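Local structure of glutamate receptor 1 (Adineta vaga, 4IO2) at residues 41-46 / 238-243; 99-104 / 227-232; 128-133 / 147-152; 157-160 / 164-167. The protein binds glutamate with this extracellular ligand-binding domain and probably works as a ligand-gated ion channel. All coordinates share one frame; numbering follows the deposited sequence. Where two conformers were deposited one is given.

Interaction 1: residues 41-46 / 238-243; sequences VLDLIE and KKKWFQ
D43 on helix 40-52 meets K240 and W241 on helix 233-242, a contact on the surface of the lobe built from the N-terminal part and the last two helices of this bilobed ligand-binding fold. One oxygen does most of the work. D43 OD2 takes a salt bridge from K240 NZ at 2.8 Å and a hydrogen bond from W241 NE1 at 2.9 Å. The two donors come from opposite faces of the carboxylate. K240 NZ arrives on the syn side, fairly near the plane. W241 NE1 comes from well above it, yet D43 OD2 sits in the plane of the indole, at its edge. The K240 chain is extended, with CG anti to the backbone N (chi1 173°), which carries NZ to the carboxylate. K240 CG lies 3.9 Å over one face of the W241 ring, near its rim. A water donates to D43 OD1 at 2.8 Å and is weakly bound by K240 NZ. An asparagine in place of D43 would probably leave the K240 ammonium without its countercharge and weaken the grip on the indole N-H. With a cation and an indole N-H both on OD2, the negative charge of D43 is probably stabilised.

Interaction 2: residues 99-104 / 227-232; sequences SNSISD and SLRETG
R229, in the last turn of helix 218-230, reaches across to the backbone of S101 in segment 99-104. The contact joins the C-terminal end of that helix to the lead into strand 103-112, at the interface with the second subunit of the ligand-binding domain. R229 CB points toward segment 99-104. CG lies anti to the backbone N (chi1 -177°), which sends the chain away from the helix. CB, CG and CD make no close contact with 99-104; the side chain packs on L234 of the next helix. The chain bends at chi3 (-73°) and brings the guanidinium edge-on to S101. R229 NE is 4.0 Å from S101 O, too far for a direct bond. A water closes this gap: it donates to S101 O at 3.2 Å and accepts weakly from R229 NE at 2.8 Å. R229 CZ stands 3.9 Å from S101 O. R229 NH2 makes the direct link, a hydrogen bond to S101 O of 2.9 Å with an N-H...O angle of 161°. The carbonyl oxygen lies in the guanidinium plane, while the donor is tilted modestly from the carbonyl plane. R229 NH2 also passes S101 CB at 3.8 Å. NH1 bonds T206 OG1 of the second subunit, whose K204 also packs on R229.

Behind R229 the helix ends in a Schellman motif at G232. One guanidinium thus serves a backbone carbonyl of its own chain and a hydroxyl of the second subunit. S101 O takes one charged donor and one water, which would probably polarise its peptide group.

Interaction 3: residues 128-133 / 147-152; sequences IPYNRI and REISGG
Y130 lays the edge of its ring against I149, and I133 touches the same isoleucine. I149 CG2 lies in the plane of the tyrosine ring, 4.0 Å from Y130 CE1 and 4.1 Å from Y130 CD1. The ring and the isoleucine side chain run alongside each other, pointing opposite ways. Y130 CE1 also comes within 3.9 Å of I149 O, and S150 CA follows at 4.4 Å from the same carbon. I133 CD1 reaches I149 CG2 at 4.4 Å, a looser touch. The CG2 methyl of I149 therefore sits where both partners can meet it. That methyl is anti to the backbone N, which points it across the contact while CG1 stays beside that N. All of these contacts are van der Waals.

The next shell fixes the backbones. I133 N bonds Y130 O at 3.0 Å, and R132 N bonds P129 O, so a short 3-10 turn sets Y130 and I133 relative to each other. R132 NE forms a salt bridge to D175 OD2, which ties this turn to the chain further on. Across the contact, S150 OG bonds S153 O. G151 and G152 both have positive phi and carry the chain around after the helix.

Y145 of helix 140-148 touches Y130, I133 and S150, and N155 touches Y130 and S150. L123 of helix 120-125 packs on I133. The contact thus joins the turn leading into strand 134-136 to the residues just past the C-terminal end of helix 140-148, the helix that follows that strand.

Interaction 4: residues 157-160 / 164-167; sequences YPLK and EMYD
The L159 side chain lies roughly perpendicular to that of M165, and E164 reaches past them to the backbone of K160. L159 CD1 rests on M165 CB at 3.8 Å. The other branch, L159 CD2, lies against the helix backbone, 3.9 Å from E164 O. L159 CD2 also sits in the plane of the Y157 ring, at its edge. M165 CG is anti to the backbone N (chi1 -177°), and the rest of that chain leads away from L159 to R136, a glutamate-binding residue.

Strand 157-159 pairs in parallel with strand 134-136, and helix 140-148 runs between them, a beta-alpha-beta unit. The chain then turns sharply into helix 162-170, whose first turn carries E164. S161 OG accepts a hydrogen bond from E164 N in this turn.

The E164 side chain is extended beyond CG and crosses K160 obliquely. Its OE1 accepts K160 N at 2.8 Å, with an N-H...O angle of 162°, and the donor comes nearly in line with the C-O bond. K160 CB flanks E164 OE1 at 3.5 Å, but K160 NZ stays 6.1 Å from E164 OE1, so the ammonium is not a direct partner. A water donates to E164 OE2 at 3.2 Å and stands 2.7 Å from Y157 OH. With an alanine in place of E164, K160 N would probably be left without its carboxylate acceptor and the water without that link to the helix.

The four contacts fall into two pairs, on opposite sides of the chain's centre. Interactions 1 and 2 have centres about 12 Å apart and touch: K238 NZ probably bonds S103 OG, and L44 packs on L228. Interactions 3 and 4 have centres about 15 Å apart and meet through a probable hydrogen bond from Y157 N to I133 O. Interaction 4 lies nearest the glutamate pocket: the M165 side chain is about 6 Å from the ligand. The S101 side chain is about 12 Å from the bound glutamate. The I133 side chain is about 13 Å from the bound glutamate. In interaction 1 the W241 side chain is about 11 Å from that of D85.

Interaction 1: residues 41-46 / 238-243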
# COMPACT_ATOMS: atom_id res chain seq x y z
N VAL A 41 8.70 13.66 -7.83
CA VAL A 41 9.15 13.93 -6.46
C VAL A 41 9.17 15.41 -6.17
O VAL A 41 8.78 15.85 -5.08
CB VAL A 41 10.54 13.30 -6.21
CG1 VAL A 41 11.24 13.83 -4.97
CG2 VAL A 41 10.39 11.78 -6.19
N LEU A 42 9.69 16.19 -7.10
CA LEU A 42 9.80 17.64 -6.89
C LEU A 42 8.40 18.26 -6.80
O LEU A 42 8.14 19.13 -5.97
CB LEU A 42 10.60 18.28 -8.01
CG LEU A 42 12.13 18.07 -7.96
CD1 LEU A 42 12.77 18.71 -6.71
CD2 LEU A 42 12.56 16.59 -8.05
N ASP A 43 7.47 17.77 -7.62
CA ASP A 43 6.11 18.27 -7.54
C ASP A 43 5.45 17.86 -6.21
O ASP A 43 4.69 18.63 -5.59
CB ASP A 43 5.22 17.77 -8.70
CG ASP A 43 5.57 18.36 -10.03
OD1 ASP A 43 6.42 19.27 -10.14
OD2 ASP A 43 4.88 17.95 -11.01
N LEU A 44 5.70 16.63 -5.77
CA LEU A 44 5.16 16.16 -4.50
C LEU A 44 5.68 17.03 -3.33
O LEU A 44 4.91 17.40 -2.44
CB LEU A 44 5.53 14.67 -4.29
CG LEU A 44 5.12 14.10 -2.94
CD1 LEU A 44 3.61 14.23 -2.68
CD2 LEU A 44 5.59 12.68 -2.84
N ILE A 45 6.98 17.35 -3.32
CA ILE A 45 7.54 18.21 -2.29
C ILE A 45 6.79 19.55 -2.26
O ILE A 45 6.48 20.06 -1.21
CB ILE A 45 9.05 18.43 -2.52
CG1 ILE A 45 9.81 17.13 -2.20
CG2 ILE A 45 9.59 19.57 -1.70
CD1 ILE A 45 11.25 17.07 -2.78
N GLU A 46 6.53 20.14 -3.42
CA GLU A 46 5.79 21.39 -3.47
C GLU A 46 4.36 21.26 -2.92
O GLU A 46 3.89 22.14 -2.20
CB GLU A 46 5.78 21.93 -4.90
CG GLU A 46 5.04 23.25 -5.07
CD GLU A 46 5.54 24.35 -4.15
OE1 GLU A 46 6.70 24.29 -3.68
OE2 GLU A 46 4.76 25.29 -3.89
N LYS A 238 0.92 10.94 -10.68
CA LYS A 238 1.36 9.74 -11.38
C LYS A 238 1.02 9.85 -12.88
O LYS A 238 1.85 9.55 -13.75
CB LYS A 238 0.78 8.49 -10.73
CG LYS A 238 1.37 7.20 -11.31
CD LYS A 238 0.82 5.97 -10.60
CE LYS A 238 1.46 5.83 -9.22
NZ LYS A 238 0.97 4.61 -8.48
N LYS A 239 -0.21 10.27 -13.19
CA LYS A 239 -0.64 10.41 -14.57
C LYS A 239 0.24 11.42 -15.30
O LYS A 239 0.73 11.16 -16.42
CB LYS A 239 -2.12 10.80 -14.66
CG LYS A 239 -2.62 11.10 -16.08
CD LYS A 239 -4.10 11.46 -16.10
CE LYS A 239 -4.61 11.82 -17.51
NZ LYS A 239 -6.09 11.98 -17.59
N LYS A 240 0.51 12.55 -14.66
CA LYS A 240 1.31 13.62 -15.28
C LYS A 240 2.69 13.13 -15.73
O LYS A 240 3.14 13.42 -16.83
CB LYS A 240 1.48 14.80 -14.32
CG LYS A 240 2.42 15.89 -14.81
CD LYS A 240 2.55 17.04 -13.82
CE LYS A 240 3.59 18.04 -14.32
NZ LYS A 240 3.80 19.16 -13.35
N TRP A 241 3.39 12.40 -14.87
CA TRP A 241 4.76 12.01 -15.12
C TRP A 241 4.90 10.66 -15.82
O TRP A 241 5.93 10.42 -16.45
CB TRP A 241 5.56 12.04 -13.81
CG TRP A 241 5.73 13.47 -13.33
CD1 TRP A 241 5.00 14.13 -12.37
CD2 TRP A 241 6.63 14.45 -13.88
NE1 TRP A 241 5.42 15.43 -12.27
CE2 TRP A 241 6.40 15.67 -13.19
CE3 TRP A 241 7.61 14.42 -14.88
CZ2 TRP A 241 7.12 16.82 -13.45
CZ3 TRP A 241 8.33 15.58 -15.16
CH2 TRP A 241 8.07 16.78 -14.45
N PHE A 242 3.94 9.76 -15.68
CA PHE A 242 4.12 8.38 -16.15
C PHE A 242 3.26 7.98 -17.34
O PHE A 242 3.55 6.97 -17.99
CB PHE A 242 3.89 7.37 -15.02
CG PHE A 242 4.98 7.41 -13.96
CD1 PHE A 242 4.91 8.36 -12.93
CD2 PHE A 242 6.07 6.56 -14.02
CE1 PHE A 242 5.92 8.39 -11.95
CE2 PHE A 242 7.08 6.59 -13.04
CZ PHE A 242 7.00 7.53 -12.03
N GLN A 243 2.25 8.76 -17.71
CA GLN A 243 1.42 8.36 -18.87
C GLN A 243 2.09 8.32 -20.27
O GLN A 243 1.61 7.70 -21.20
CB GLN A 243 0.12 9.14 -18.91
CG GLN A 243 -0.96 8.41 -18.14
CD GLN A 243 -2.39 8.75 -18.61
OE1 GLN A 243 -2.63 9.66 -19.42
NE2 GLN A 243 -3.36 7.99 -18.09
O HOH W 1 5.58 21.06 -12.12

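Interaction 2: residues 99-104 / 227-232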
# COMPACT_ATOMS: atom_id res chain seq x y z
N SER A 99 6.93 6.78 6.18
CA SER A 99 5.61 7.35 6.12
C SER A 99 4.60 6.36 5.56
O SER A 99 4.95 5.34 4.99
CB SER A 99 5.61 8.60 5.23
OG SER A 99 5.66 8.28 3.84
N ASN A 100 3.33 6.69 5.67
CA ASN A 100 2.31 5.97 4.93
C ASN A 100 2.71 6.03 3.47
O ASN A 100 3.36 6.97 3.00
CB ASN A 100 0.93 6.61 5.17
CG ASN A 100 0.48 6.42 6.58
OD1 ASN A 100 0.33 7.38 7.32
ND2 ASN A 100 0.27 5.18 6.98
N SER A 101 2.32 4.99 2.74
CA SER A 101 2.77 4.81 1.37
C SER A 101 2.35 5.95 0.45
O SER A 101 1.20 6.44 0.54
CB SER A 101 2.17 3.50 0.84
OG SER A 101 2.18 3.41 -0.59
N ILE A 102 3.27 6.35 -0.43
CA ILE A 102 2.98 7.28 -1.52
C ILE A 102 2.57 6.57 -2.82
O ILE A 102 1.99 7.22 -3.70
CB ILE A 102 4.14 8.27 -1.78
CG1 ILE A 102 5.42 7.56 -2.21
CG2 ILE A 102 4.37 9.14 -0.49
CD1 ILE A 102 6.51 8.60 -2.64
N SER A 103 2.86 5.28 -2.93
CA SER A 103 2.56 4.51 -4.13
C SER A 103 2.66 3.03 -3.84
O SER A 103 3.51 2.63 -3.04
CB SER A 103 3.56 4.86 -5.25
OG SER A 103 3.27 4.16 -6.48
N ASP A 104 1.82 2.23 -4.48
CA ASP A 104 2.07 0.82 -4.56
C ASP A 104 3.24 0.57 -5.51
O ASP A 104 3.71 1.45 -6.23
CB ASP A 104 0.81 0.07 -5.00
CG ASP A 104 0.30 0.47 -6.39
OD1 ASP A 104 1.07 1.01 -7.21
OD2 ASP A 104 -0.91 0.23 -6.67
N SER A 227 -4.16 12.77 2.94
CA SER A 227 -5.02 13.77 2.35
C SER A 227 -4.72 13.94 0.85
O SER A 227 -5.66 14.03 0.05
CB SER A 227 -4.88 15.11 3.07
OG SER A 227 -5.71 16.06 2.46
N LEU A 228 -3.45 13.97 0.46
CA LEU A 228 -3.13 14.01 -0.97
C LEU A 228 -3.63 12.78 -1.70
O LEU A 228 -4.05 12.86 -2.86
CB LEU A 228 -1.62 14.16 -1.19
CG LEU A 228 -0.93 15.45 -0.73
CD1 LEU A 228 0.53 15.45 -1.11
CD2 LEU A 228 -1.62 16.70 -1.32
N ARG A 229 -3.59 11.62 -1.06
CA ARG A 229 -4.14 10.41 -1.64
C ARG A 229 -5.66 10.57 -1.85
O ARG A 229 -6.18 10.39 -2.98
CB ARG A 229 -3.80 9.23 -0.69
CG ARG A 229 -4.23 7.80 -1.15
CD ARG A 229 -4.17 6.74 0.01
NE ARG A 229 -2.80 6.37 0.36
CZ ARG A 229 -2.47 5.40 1.21
NH1 ARG A 229 -3.38 4.67 1.83
NH2 ARG A 229 -1.19 5.18 1.47
N GLU A 230 -6.36 10.93 -0.79
CA GLU A 230 -7.81 10.98 -0.79
C GLU A 230 -8.35 11.97 -1.80
O GLU A 230 -9.38 11.71 -2.43
CB GLU A 230 -8.32 11.31 0.62
CG GLU A 230 -8.14 10.12 1.56
CD GLU A 230 -8.12 10.44 3.03
OE1 GLU A 230 -8.51 11.54 3.43
OE2 GLU A 230 -7.61 9.60 3.80
N THR A 231 -7.70 13.12 -1.93
CA THR A 231 -8.13 14.18 -2.85
C THR A 231 -7.66 14.01 -4.30
O THR A 231 -7.95 14.84 -5.16
CB THR A 231 -7.73 15.59 -2.30
OG1 THR A 231 -6.28 15.70 -2.23
CG2 THR A 231 -8.36 15.81 -0.89
N GLY A 232 -6.98 12.90 -4.59
CA GLY A 232 -6.61 12.58 -5.96
C GLY A 232 -5.30 13.15 -6.44
O GLY A 232 -4.94 12.95 -7.60
O HOH W 2 -0.96 6.37 -1.76

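Interaction 3: residues 128-133 / 147-152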
# COMPACT_ATOMS: atom_id res chain seq x y z
N ILE A 128 18.61 -19.94 -17.08
CA ILE A 128 19.57 -18.84 -17.09
C ILE A 128 20.54 -19.15 -15.95
O ILE A 128 20.11 -19.30 -14.81
CB ILE A 128 18.87 -17.48 -16.76
CG1 ILE A 128 17.68 -17.25 -17.70
CG2 ILE A 128 19.86 -16.33 -16.87
CD1 ILE A 128 17.09 -15.87 -17.58
N PRO A 129 21.85 -19.26 -16.26
CA PRO A 129 22.81 -19.38 -15.15
C PRO A 129 22.66 -18.18 -14.23
O PRO A 129 22.23 -17.13 -14.70
CB PRO A 129 24.17 -19.33 -15.84
CG PRO A 129 23.90 -19.62 -17.30
CD PRO A 129 22.53 -19.09 -17.56
N TYR A 130 23.02 -18.32 -12.96
CA TYR A 130 22.95 -17.22 -12.00
C TYR A 130 23.68 -15.98 -12.48
O TYR A 130 23.16 -14.85 -12.30
CB TYR A 130 23.55 -17.64 -10.67
CG TYR A 130 22.85 -18.81 -10.01
CD1 TYR A 130 21.52 -18.73 -9.64
CD2 TYR A 130 23.52 -20.01 -9.80
CE1 TYR A 130 20.88 -19.79 -9.02
CE2 TYR A 130 22.90 -21.09 -9.17
CZ TYR A 130 21.56 -20.96 -8.79
OH TYR A 130 20.90 -22.00 -8.18
N ASN A 131 24.86 -16.14 -13.07
CA ASN A 131 25.63 -14.99 -13.54
C ASN A 131 25.09 -14.29 -14.80
O ASN A 131 25.69 -13.31 -15.30
CB ASN A 131 27.03 -15.33 -13.81
CG ASN A 131 27.92 -14.11 -13.77
OD1 ASN A 131 27.83 -13.30 -12.88
ND2 ASN A 131 28.85 -14.06 -14.66
N ARG A 132 23.99 -14.82 -15.36
CA ARG A 132 23.30 -14.06 -16.39
C ARG A 132 22.05 -13.33 -15.90
O ARG A 132 21.32 -12.73 -16.70
CB ARG A 132 23.03 -14.96 -17.58
CG ARG A 132 24.39 -15.42 -18.20
CD ARG A 132 24.39 -15.97 -19.62
NE ARG A 132 23.83 -14.99 -20.56
CZ ARG A 132 24.51 -14.04 -21.22
NH1 ARG A 132 25.80 -13.89 -21.11
NH2 ARG A 132 23.83 -13.20 -21.98
N ILE A 133 21.86 -13.39 -14.58
CA ILE A 133 20.88 -12.51 -13.94
C ILE A 133 21.59 -11.29 -13.30
O ILE A 133 22.32 -11.45 -12.35
CB ILE A 133 20.10 -13.32 -12.89
CG1 ILE A 133 19.48 -14.59 -13.52
CG2 ILE A 133 19.04 -12.43 -12.21
CD1 ILE A 133 18.99 -15.56 -12.50
N ARG A 147 16.85 -14.40 -1.43
CA ARG A 147 15.89 -15.31 -0.81
C ARG A 147 15.25 -16.31 -1.78
O ARG A 147 15.04 -17.47 -1.41
CB ARG A 147 14.78 -14.53 -0.10
CG ARG A 147 13.79 -15.45 0.65
CD ARG A 147 12.61 -14.69 1.27
NE ARG A 147 11.87 -14.03 0.20
CZ ARG A 147 11.90 -12.73 -0.07
NH1 ARG A 147 12.55 -11.88 0.72
NH2 ARG A 147 11.23 -12.30 -1.13
N GLU A 148 14.91 -15.86 -2.98
CA GLU A 148 14.05 -16.64 -3.89
C GLU A 148 14.75 -17.40 -4.99
O GLU A 148 14.21 -18.38 -5.50
CB GLU A 148 13.06 -15.72 -4.59
CG GLU A 148 12.24 -14.92 -3.64
CD GLU A 148 11.09 -15.67 -3.04
OE1 GLU A 148 10.65 -16.67 -3.63
OE2 GLU A 148 10.60 -15.22 -1.98
N ILE A 149 15.94 -16.96 -5.37
CA ILE A 149 16.65 -17.57 -6.48
C ILE A 149 17.89 -18.33 -6.01
O ILE A 149 18.07 -19.50 -6.37
CB ILE A 149 17.04 -16.51 -7.53
CG1 ILE A 149 15.76 -15.98 -8.19
CG2 ILE A 149 17.95 -17.12 -8.57
CD1 ILE A 149 16.00 -14.80 -8.98
N SER A 150 18.74 -17.71 -5.21
CA SER A 150 20.06 -18.31 -4.97
C SER A 150 20.30 -18.88 -3.58
O SER A 150 21.41 -19.30 -3.30
CB SER A 150 21.14 -17.25 -5.21
OG SER A 150 21.07 -16.25 -4.19
N GLY A 151 19.30 -18.93 -2.72
CA GLY A 151 19.50 -19.54 -1.41
C GLY A 151 20.56 -18.83 -0.57
O GLY A 151 21.30 -19.45 0.22
N GLY A 152 20.64 -17.52 -0.77
CA GLY A 152 21.52 -16.66 0.01
C GLY A 152 22.88 -16.46 -0.64
O GLY A 152 23.70 -15.67 -0.17

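Interaction 4: residues 157-160 / 164-167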
# COMPACT_ATOMS: atom_id res chain seq x y z
N TYR A 157 25.04 -11.41 -11.32
CA TYR A 157 25.98 -10.43 -11.92
C TYR A 157 25.73 -9.05 -11.30
O TYR A 157 24.62 -8.53 -11.41
CB TYR A 157 25.74 -10.34 -13.44
CG TYR A 157 26.76 -9.49 -14.15
CD1 TYR A 157 26.55 -8.14 -14.35
CD2 TYR A 157 27.90 -10.06 -14.71
CE1 TYR A 157 27.47 -7.36 -14.99
CE2 TYR A 157 28.84 -9.27 -15.36
CZ TYR A 157 28.61 -7.94 -15.52
OH TYR A 157 29.53 -7.18 -16.19
N PRO A 158 26.76 -8.46 -10.66
CA PRO A 158 26.50 -7.22 -9.88
C PRO A 158 26.43 -5.97 -10.77
O PRO A 158 27.23 -5.81 -11.69
CB PRO A 158 27.70 -7.15 -8.94
CG PRO A 158 28.84 -7.87 -9.78
CD PRO A 158 28.14 -9.00 -10.49
N LEU A 159 25.47 -5.09 -10.51
CA LEU A 159 25.31 -3.84 -11.29
C LEU A 159 25.36 -2.64 -10.33
O LEU A 159 24.75 -2.67 -9.26
CB LEU A 159 24.00 -3.83 -12.05
CG LEU A 159 23.78 -5.02 -13.01
CD1 LEU A 159 22.26 -5.16 -13.33
CD2 LEU A 159 24.66 -4.87 -14.24
N LYS A 160 26.06 -1.60 -10.76
CA LYS A 160 26.25 -0.41 -9.94
C LYS A 160 25.22 0.70 -10.18
O LYS A 160 25.14 1.67 -9.44
CB LYS A 160 27.63 0.18 -10.17
CG LYS A 160 28.76 -0.76 -9.80
CD LYS A 160 30.13 -0.13 -10.02
CE LYS A 160 31.25 -1.05 -9.50
NZ LYS A 160 32.59 -0.43 -9.56
N GLU A 164 24.32 0.77 -16.02
CA GLU A 164 25.03 -0.49 -16.20
C GLU A 164 24.03 -1.62 -16.51
O GLU A 164 24.34 -2.52 -17.30
CB GLU A 164 25.92 -0.82 -14.98
CG GLU A 164 27.20 -1.53 -15.36
CD GLU A 164 28.00 -2.13 -14.21
OE1 GLU A 164 27.72 -1.81 -13.04
OE2 GLU A 164 28.93 -2.91 -14.49
N MET A 165 22.84 -1.58 -15.89
CA MET A 165 21.82 -2.58 -16.19
C MET A 165 21.48 -2.50 -17.68
O MET A 165 21.48 -3.52 -18.37
CB MET A 165 20.60 -2.39 -15.29
CG MET A 165 19.50 -3.37 -15.43
SD MET A 165 18.22 -3.06 -14.22
CE MET A 165 17.61 -1.42 -14.68
N TYR A 166 21.12 -1.32 -18.18
CA TYR A 166 20.69 -1.19 -19.58
C TYR A 166 21.82 -1.63 -20.52
O TYR A 166 21.61 -2.43 -21.44
CB TYR A 166 20.28 0.26 -19.92
CG TYR A 166 19.25 0.88 -18.99
CD1 TYR A 166 18.14 0.17 -18.55
CD2 TYR A 166 19.41 2.17 -18.52
CE1 TYR A 166 17.20 0.75 -17.73
CE2 TYR A 166 18.48 2.76 -17.69
CZ TYR A 166 17.39 2.04 -17.28
OH TYR A 166 16.48 2.62 -16.42
N ASP A 167 23.02 -1.13 -20.26
CA ASP A 167 24.16 -1.43 -21.14
C ASP A 167 24.51 -2.92 -21.14
O ASP A 167 24.87 -3.48 -22.18
CB ASP A 167 25.37 -0.61 -20.72
CG ASP A 167 25.18 0.88 -20.95
OD1 ASP A 167 24.21 1.27 -21.61
OD2 ASP A 167 25.99 1.68 -20.46
O HOH W 3 28.70 -4.76 -17.10